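Local coordinates for protein lysozyme (Asticcacaulis excentricus, PDB 6H9D) that belongs to the phage-lysozyme family of peptidoglycan hydrolases and, as the muramidase domain of SpmX, probably serves cell morphogenesis and stalk synthesis, at residues K15-R21 against I34-H38; P63-V68 against C88-I93; Q98-L102 against A116-W120. All blocks are in the same frame, centred on the assembly; numbering follows the deposited sequence.

Contact 1. Residues K15-R21 against I34-H38; sequences KSFEGLR and IGYGH. With GOL (glycerol), chain D.
Tyr36 packs against Lys15, Glu18 and Leu20 where the turn that follows strand 32-35 meets the chain leaving the first helix. The run Glu18-Gly19-Leu20-Arg21 matches the sequence in which phage lysozymes of this family carry their catalytic glutamate, so the contact probably borders the substrate cleft.

Two backbone bonds make Arg21 and Gly35 an antiparallel hydrogen-bonded pair: Arg21 N donates to Gly35 O at 2.9 Å, and Gly35 N to Arg21 O at 2.8 Å. Gly35 has a phi of 68°, which glycine adopts readily and residues with a side chain seldom do.

The apolar contacts gather round the aromatic ring. Lys15 CG lies over one face, 3.5 Å from the centroid, in a CH-pi contact. A chi1 of -170° and an extended chi2 bring CG over the ring and CD to 3.2 Å from Tyr36 OH; the bend at chi3 only directs CE and NZ onward from there. Leu20 CD1 lies over the opposite face, offset toward its rim, while Leu20 CB rests 3.6 Å from Tyr36 CE1. Glu18 CB comes obliquely to Tyr36 CD1 (3.6 Å). A long aliphatic chain and a branched one thus hold a flat ring between them, and Ala53 of helix 50-71 adds to the packing on both Leu20 and Tyr36.

Polar groups lie at the margins. Lys15 NZ forms a salt bridge with Asp54 and also donates to a water that bonds to Tyr36 OH in the plane of the ring. The Glu18 carboxylate turns toward a glycerol, probably from the crystallisation liquor, whose O1 donates to Glu18 OE2 at 2.7 Å.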
# COMPACT_ATOMS: atom_id res chain seq x y z
N LYS A 15 -7.55 -2.97 1.43
CA LYS A 15 -8.79 -3.01 0.68
C LYS A 15 -9.70 -1.85 1.09
O LYS A 15 -10.51 -1.38 0.30
CB LYS A 15 -9.42 -4.37 0.94
CG LYS A 15 -10.61 -4.75 0.09
CD LYS A 15 -11.23 -6.05 0.56
CE LYS A 15 -10.25 -7.20 0.48
NZ LYS A 15 -10.88 -8.49 0.84
N SER A 16 -9.60 -1.41 2.34
CA SER A 16 -10.50 -0.41 2.91
C SER A 16 -10.29 0.94 2.22
O SER A 16 -11.17 1.76 2.24
CB SER A 16 -10.33 -0.30 4.41
OG SER A 16 -9.09 0.31 4.74
N PHE A 17 -9.12 1.13 1.59
CA PHE A 17 -8.82 2.37 0.90
C PHE A 17 -9.21 2.28 -0.58
O PHE A 17 -9.04 3.25 -1.31
CB PHE A 17 -7.33 2.74 1.05
CG PHE A 17 -6.85 2.77 2.48
CD1 PHE A 17 -7.45 3.61 3.40
CD2 PHE A 17 -5.79 1.98 2.90
CE1 PHE A 17 -7.04 3.61 4.72
CE2 PHE A 17 -5.35 2.02 4.21
CZ PHE A 17 -5.98 2.84 5.12
N GLU A 18 -9.65 1.10 -0.99
CA GLU A 18 -9.97 0.82 -2.41
C GLU A 18 -11.46 0.60 -2.59
O GLU A 18 -12.12 0.18 -1.66
CB GLU A 18 -9.27 -0.47 -2.83
CG GLU A 18 -7.78 -0.47 -2.59
CD GLU A 18 -7.05 0.31 -3.66
OE1 GLU A 18 -7.62 0.48 -4.72
OE2 GLU A 18 -5.94 0.75 -3.40
N GLY A 19 -11.95 0.90 -3.79
CA GLY A 19 -13.35 0.67 -4.16
C GLY A 19 -13.43 -0.55 -5.04
O GLY A 19 -12.67 -0.60 -5.98
N LEU A 20 -14.31 -1.48 -4.73
CA LEU A 20 -14.44 -2.71 -5.55
C LEU A 20 -15.11 -2.43 -6.89
O LEU A 20 -16.20 -1.89 -6.89
CB LEU A 20 -15.22 -3.76 -4.76
CG LEU A 20 -15.68 -4.95 -5.60
CD1 LEU A 20 -14.50 -5.74 -6.11
CD2 LEU A 20 -16.63 -5.85 -4.83
N ARG A 21 -14.46 -2.79 -7.99
CA ARG A 21 -15.05 -2.68 -9.34
C ARG A 21 -15.31 -4.11 -9.79
O ARG A 21 -14.35 -4.82 -10.08
CB ARG A 21 -14.12 -1.94 -10.30
CG ARG A 21 -13.83 -0.50 -9.91
CD ARG A 21 -15.05 0.40 -9.91
NE ARG A 21 -15.66 0.50 -11.23
CZ ARG A 21 -15.24 1.30 -12.19
NH1 ARG A 21 -14.19 2.09 -11.99
NH2 ARG A 21 -15.86 1.32 -13.36
N ILE A 34 -9.90 -3.97 -12.92
CA ILE A 34 -10.98 -4.68 -12.24
C ILE A 34 -10.61 -4.85 -10.76
O ILE A 34 -9.45 -4.69 -10.37
CB ILE A 34 -11.24 -6.03 -12.94
CG1 ILE A 34 -12.65 -6.55 -12.65
CG2 ILE A 34 -10.17 -7.07 -12.57
CD1 ILE A 34 -13.08 -7.72 -13.53
N GLY A 35 -11.61 -5.19 -9.96
CA GLY A 35 -11.37 -5.53 -8.57
C GLY A 35 -10.93 -4.28 -7.82
O GLY A 35 -11.57 -3.24 -7.93
N TYR A 36 -9.81 -4.39 -7.09
CA TYR A 36 -9.25 -3.28 -6.34
C TYR A 36 -8.04 -2.70 -7.09
O TYR A 36 -6.93 -2.80 -6.63
CB TYR A 36 -8.84 -3.74 -4.94
CG TYR A 36 -9.98 -4.32 -4.14
CD1 TYR A 36 -11.01 -3.53 -3.67
CD2 TYR A 36 -10.03 -5.67 -3.87
CE1 TYR A 36 -12.07 -4.07 -2.96
CE2 TYR A 36 -11.07 -6.23 -3.16
CZ TYR A 36 -12.11 -5.43 -2.73
OH TYR A 36 -13.11 -6.00 -2.00
N GLY A 37 -8.30 -2.17 -8.28
CA GLY A 37 -7.27 -1.55 -9.13
C GLY A 37 -6.37 -2.54 -9.82
O GLY A 37 -5.27 -2.17 -10.14
N HIS A 38 -6.84 -3.77 -10.03
CA HIS A 38 -6.01 -4.82 -10.67
C HIS A 38 -5.97 -4.63 -12.19
O HIS A 38 -7.01 -4.35 -12.75
CB HIS A 38 -6.49 -6.21 -10.27
CG HIS A 38 -5.74 -7.29 -10.96
ND1 HIS A 38 -4.54 -7.73 -10.53
CD2 HIS A 38 -5.99 -7.96 -12.09
CE1 HIS A 38 -4.10 -8.65 -11.33
NE2 HIS A 38 -4.96 -8.81 -12.28
C1 GOL D . -4.59 0.71 -6.03
O1 GOL D . -3.83 1.32 -5.02
C2 GOL D . -3.85 0.80 -7.33
O2 GOL D . -2.52 0.37 -7.12
C3 GOL D . -4.45 -0.21 -8.23
O3 GOL D . -4.51 0.35 -9.53
O HOH W 1 -12.87 -8.44 -1.46

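Contact 2. Residues P63-V68 against C88-I93; sequences PIVEAV and CFNIGI
Ile64 and Ala67 pack against Cys88, Phe89 and Ile93 in an apolar helix-helix contact between the long helix 50-71, which in this family links the two lobes, and the C-terminal end of helix 78-91. No hydrogen bond crosses it.

Ile64 is the central residue, and its two branches diverge. CG2, trans to the backbone N, reaches 3.7 Å from Cys88 CB; the other branch meets Phe89 CD1 with CG1 at 3.8 Å, the two side chains crossing at about a right angle, and its CD1 lies 3.9 Å from Ile93 CG1. One turn on, Ala67 offers only a methyl, small enough for Ile93 to come in with CG1 at 3.6 Å from Ala67 CB. Val68 adds its CG2 against Cys88 CB. The compact cysteine suits a place touched by both Ile64 and Val68.

What brings Ile93 here is the chain turn at Gly92, which leaves the helical conformation with a phi of 90° right after helix 78-91. At these angles a CB would be jammed against the carbonyl O of Ile91, hence glycine. Gly92 is also the N-cap of helix 93-97, so Ile93 begins that helix already directed at helix 50-71. In the next shell, Val85 lies against Ile64, Phe81 and Leu84 against Val68, and Phe96 against both Val68 and Cys88. Nearer the surface, Ile93 CD1 settles 3.6 Å from Pro63 O, a carbonyl already engaged by Ala67 N.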
# COMPACT_ATOMS: atom_id res chain seq x y z
N PRO A 63 4.79 -8.35 -4.97
CA PRO A 63 6.04 -7.61 -5.08
C PRO A 63 6.25 -6.57 -3.98
O PRO A 63 7.39 -6.24 -3.66
CB PRO A 63 5.98 -6.93 -6.45
CG PRO A 63 4.52 -6.96 -6.83
CD PRO A 63 3.91 -8.14 -6.13
N ILE A 64 5.16 -6.08 -3.39
CA ILE A 64 5.28 -5.18 -2.22
C ILE A 64 5.81 -5.96 -1.02
O ILE A 64 6.68 -5.45 -0.29
CB ILE A 64 3.95 -4.49 -1.87
CG1 ILE A 64 3.23 -3.93 -3.12
CG2 ILE A 64 4.20 -3.43 -0.82
CD1 ILE A 64 4.04 -2.91 -3.87
N VAL A 65 5.21 -7.13 -0.75
CA VAL A 65 5.63 -8.02 0.34
C VAL A 65 7.13 -8.36 0.17
O VAL A 65 7.90 -8.33 1.14
CB VAL A 65 4.74 -9.27 0.40
CG1 VAL A 65 5.31 -10.40 1.26
CG2 VAL A 65 3.33 -8.92 0.86
N GLU A 66 7.54 -8.65 -1.07
CA GLU A 66 8.95 -8.94 -1.39
C GLU A 66 9.82 -7.71 -1.11
O GLU A 66 10.85 -7.84 -0.46
CB GLU A 66 9.07 -9.37 -2.85
CG GLU A 66 8.56 -10.77 -3.06
CD GLU A 66 9.26 -11.78 -2.17
OE1 GLU A 66 10.50 -11.89 -2.29
OE2 GLU A 66 8.59 -12.40 -1.32
N ALA A 67 9.40 -6.53 -1.60
CA ALA A 67 10.14 -5.31 -1.45
C ALA A 67 10.35 -4.97 0.04
O ALA A 67 11.44 -4.57 0.43
CB ALA A 67 9.45 -4.18 -2.16
N VAL A 68 9.31 -5.10 0.86
CA VAL A 68 9.40 -4.63 2.24
C VAL A 68 10.36 -5.57 2.99
O VAL A 68 11.24 -5.12 3.71
CB VAL A 68 8.03 -4.54 2.93
CG1 VAL A 68 8.19 -4.24 4.41
CG2 VAL A 68 7.16 -3.45 2.28
N CYS A 88 3.92 1.12 1.45
CA CYS A 88 4.73 0.86 0.28
C CYS A 88 3.87 0.63 -0.96
O CYS A 88 4.19 1.15 -2.01
CB CYS A 88 5.67 -0.32 0.52
SG CYS A 88 6.75 -0.57 -0.91
N PHE A 89 2.73 -0.07 -0.82
CA PHE A 89 1.77 -0.24 -1.90
C PHE A 89 1.27 1.11 -2.40
O PHE A 89 1.11 1.34 -3.60
CB PHE A 89 0.60 -1.13 -1.45
CG PHE A 89 -0.40 -1.48 -2.52
CD1 PHE A 89 0.00 -2.10 -3.70
CD2 PHE A 89 -1.75 -1.21 -2.35
CE1 PHE A 89 -0.91 -2.43 -4.68
CE2 PHE A 89 -2.67 -1.53 -3.34
CZ PHE A 89 -2.26 -2.17 -4.49
N ASN A 90 1.01 2.03 -1.46
CA ASN A 90 0.40 3.29 -1.77
C ASN A 90 1.42 4.21 -2.46
O ASN A 90 1.07 4.88 -3.42
CB ASN A 90 -0.18 3.94 -0.51
CG ASN A 90 -0.85 5.26 -0.76
OD1 ASN A 90 -0.58 6.23 -0.07
ND2 ASN A 90 -1.70 5.32 -1.77
N ILE A 91 2.65 4.29 -1.95
CA ILE A 91 3.61 5.30 -2.47
C ILE A 91 4.48 4.69 -3.57
O ILE A 91 5.19 5.41 -4.27
CB ILE A 91 4.45 5.95 -1.36
CG1 ILE A 91 5.49 5.00 -0.77
CG2 ILE A 91 3.56 6.55 -0.27
CD1 ILE A 91 6.59 5.70 -0.02
N GLY A 92 4.45 3.36 -3.71
CA GLY A 92 5.28 2.65 -4.69
C GLY A 92 6.63 2.23 -4.11
O GLY A 92 7.19 2.89 -3.23
N ILE A 93 7.17 1.13 -4.63
CA ILE A 93 8.40 0.54 -4.13
C ILE A 93 9.57 1.51 -4.28
O ILE A 93 10.39 1.60 -3.37
CB ILE A 93 8.69 -0.78 -4.86
CG1 ILE A 93 7.78 -1.90 -4.37
CG2 ILE A 93 10.17 -1.16 -4.73
CD1 ILE A 93 7.71 -3.08 -5.31

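Contact 3. Residues Q98-L102 against A116-W120; sequences QSDVL and AMDNW
The first turn of helix 100-106 is joined to the loop after helix 110-116 through Asp100 and Trp120. Trp120 NE1 donates to Asp100 OD1 at 3.0 Å in a nearly straight bond (168°). The oxygen lies in the plane of the indole and receives the hydrogen on its syn lone pair, with carboxylate and ring planes turned 65° apart.

The same OD1 also accepts from Val101 N, which comes from above the carboxylate plane; a chi1 of 40° folds the aspartate back over its own helix start to allow this. Two donors therefore hold this oxygen. Ser99 is the N-cap of that helix, its OG accepting from Leu102 N at 3.1 Å and also hydrogen-bonded to the backbone O of Phe96. The acidic Asp100, directly after the cap, would be expected to interact favourably with the partial positive charge at the helix start. Ser99 CB also touches Trp120 CZ2 at 3.8 Å.

Apolar packing continues with Val101, whose CG2 is tight against Ala116 CB (3.5 Å), the small alanine methyl letting it come so close. The same Val101 methyl meets Met117 CG at 3.8 Å, and Phe87 of helix 78-91 packs on both Val101 and Met117.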
# COMPACT_ATOMS: atom_id res chain seq x y z
N GLN A 98 13.56 4.96 -1.11
CA GLN A 98 14.31 6.19 -0.91
C GLN A 98 13.76 6.99 0.28
O GLN A 98 14.23 8.10 0.49
CB GLN A 98 14.23 7.07 -2.16
CG GLN A 98 14.80 6.42 -3.41
CD GLN A 98 16.13 5.75 -3.17
OE1 GLN A 98 16.31 4.56 -3.43
NE2 GLN A 98 17.08 6.51 -2.63
N SER A 99 12.78 6.44 1.02
CA SER A 99 11.97 7.26 1.94
C SER A 99 12.64 7.44 3.31
O SER A 99 13.37 6.56 3.80
CB SER A 99 10.58 6.67 2.13
OG SER A 99 10.64 5.41 2.79
N ASP A 100 12.38 8.61 3.89
CA ASP A 100 12.59 8.91 5.30
C ASP A 100 12.05 7.77 6.17
O ASP A 100 12.72 7.32 7.10
CB ASP A 100 11.93 10.25 5.66
CG ASP A 100 10.55 10.56 5.05
OD1 ASP A 100 9.95 9.69 4.35
OD2 ASP A 100 10.07 11.67 5.28
N VAL A 101 10.82 7.32 5.88
CA VAL A 101 10.15 6.25 6.65
C VAL A 101 11.05 5.02 6.76
O VAL A 101 11.32 4.55 7.85
CB VAL A 101 8.79 5.88 6.04
CG1 VAL A 101 8.17 4.66 6.72
CG2 VAL A 101 7.84 7.07 6.06
N LEU A 102 11.52 4.52 5.61
CA LEU A 102 12.36 3.31 5.60
C LEU A 102 13.67 3.56 6.36
O LEU A 102 14.14 2.68 7.07
CB LEU A 102 12.66 2.91 4.15
CG LEU A 102 13.63 1.73 4.00
CD1 LEU A 102 13.09 0.51 4.70
CD2 LEU A 102 13.93 1.42 2.55
N ALA A 116 7.31 10.11 9.97
CA ALA A 116 7.79 10.35 8.60
C ALA A 116 6.66 10.10 7.59
O ALA A 116 6.65 10.67 6.51
CB ALA A 116 8.98 9.47 8.32
N MET A 117 5.69 9.25 7.95
CA MET A 117 4.60 8.93 7.06
C MET A 117 3.78 10.19 6.76
O MET A 117 3.10 10.28 5.75
CB MET A 117 3.72 7.82 7.65
CG MET A 117 4.43 6.48 7.73
SD MET A 117 3.35 5.15 8.39
CE MET A 117 4.38 3.71 8.07
N ASP A 118 3.83 11.17 7.67
CA ASP A 118 3.12 12.45 7.47
C ASP A 118 3.65 13.21 6.24
O ASP A 118 2.99 14.13 5.77
CB ASP A 118 3.24 13.34 8.70
CG ASP A 118 2.69 12.72 9.96
OD1 ASP A 118 1.91 11.74 9.86
OD2 ASP A 118 3.03 13.21 11.05
N ASN A 119 4.85 12.84 5.76
CA ASN A 119 5.47 13.49 4.60
C ASN A 119 4.83 13.04 3.29
O ASN A 119 5.18 13.53 2.24
CB ASN A 119 6.97 13.22 4.55
CG ASN A 119 7.65 13.83 5.74
OD1 ASN A 119 7.17 14.84 6.26
ND2 ASN A 119 8.69 13.20 6.23
N TRP A 120 3.87 12.11 3.38
CA TRP A 120 3.34 11.43 2.21
C TRP A 120 1.83 11.63 2.14
O TRP A 120 1.05 10.66 2.06
CB TRP A 120 3.75 9.95 2.28
CG TRP A 120 5.23 9.78 2.23
CD1 TRP A 120 6.08 9.74 3.30
CD2 TRP A 120 6.06 9.68 1.06
NE1 TRP A 120 7.37 9.62 2.87
CE2 TRP A 120 7.39 9.59 1.51
CE3 TRP A 120 5.81 9.68 -0.31
CZ2 TRP A 120 8.47 9.45 0.63
CZ3 TRP A 120 6.87 9.55 -1.18
CH2 TRP A 120 8.18 9.43 -0.71

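How the contacts relate
The three contacts follow one another along the chain, each closing before the next opens. Contact 1 joins the end of helix 8-16 to the turn after strand 32-35; contact 2 pairs helix 50-71 with the end of helix 78-91; contact 3 ties helix 100-106 to the loop before strand 122-125. Contacts 1 and 2 have centres about 17 Å apart, contacts 2 and 3 about 13 Å. Contacts 1 and 3 lie on opposite sides of the chain's centre, about 24 Å between centres. The C-terminal end of helix 78-91 touches both neighbours, Phe89 meeting Glu18 of contact 1 and Ile91 meeting Trp120 of contact 3, so the three form a continuous chain of packing.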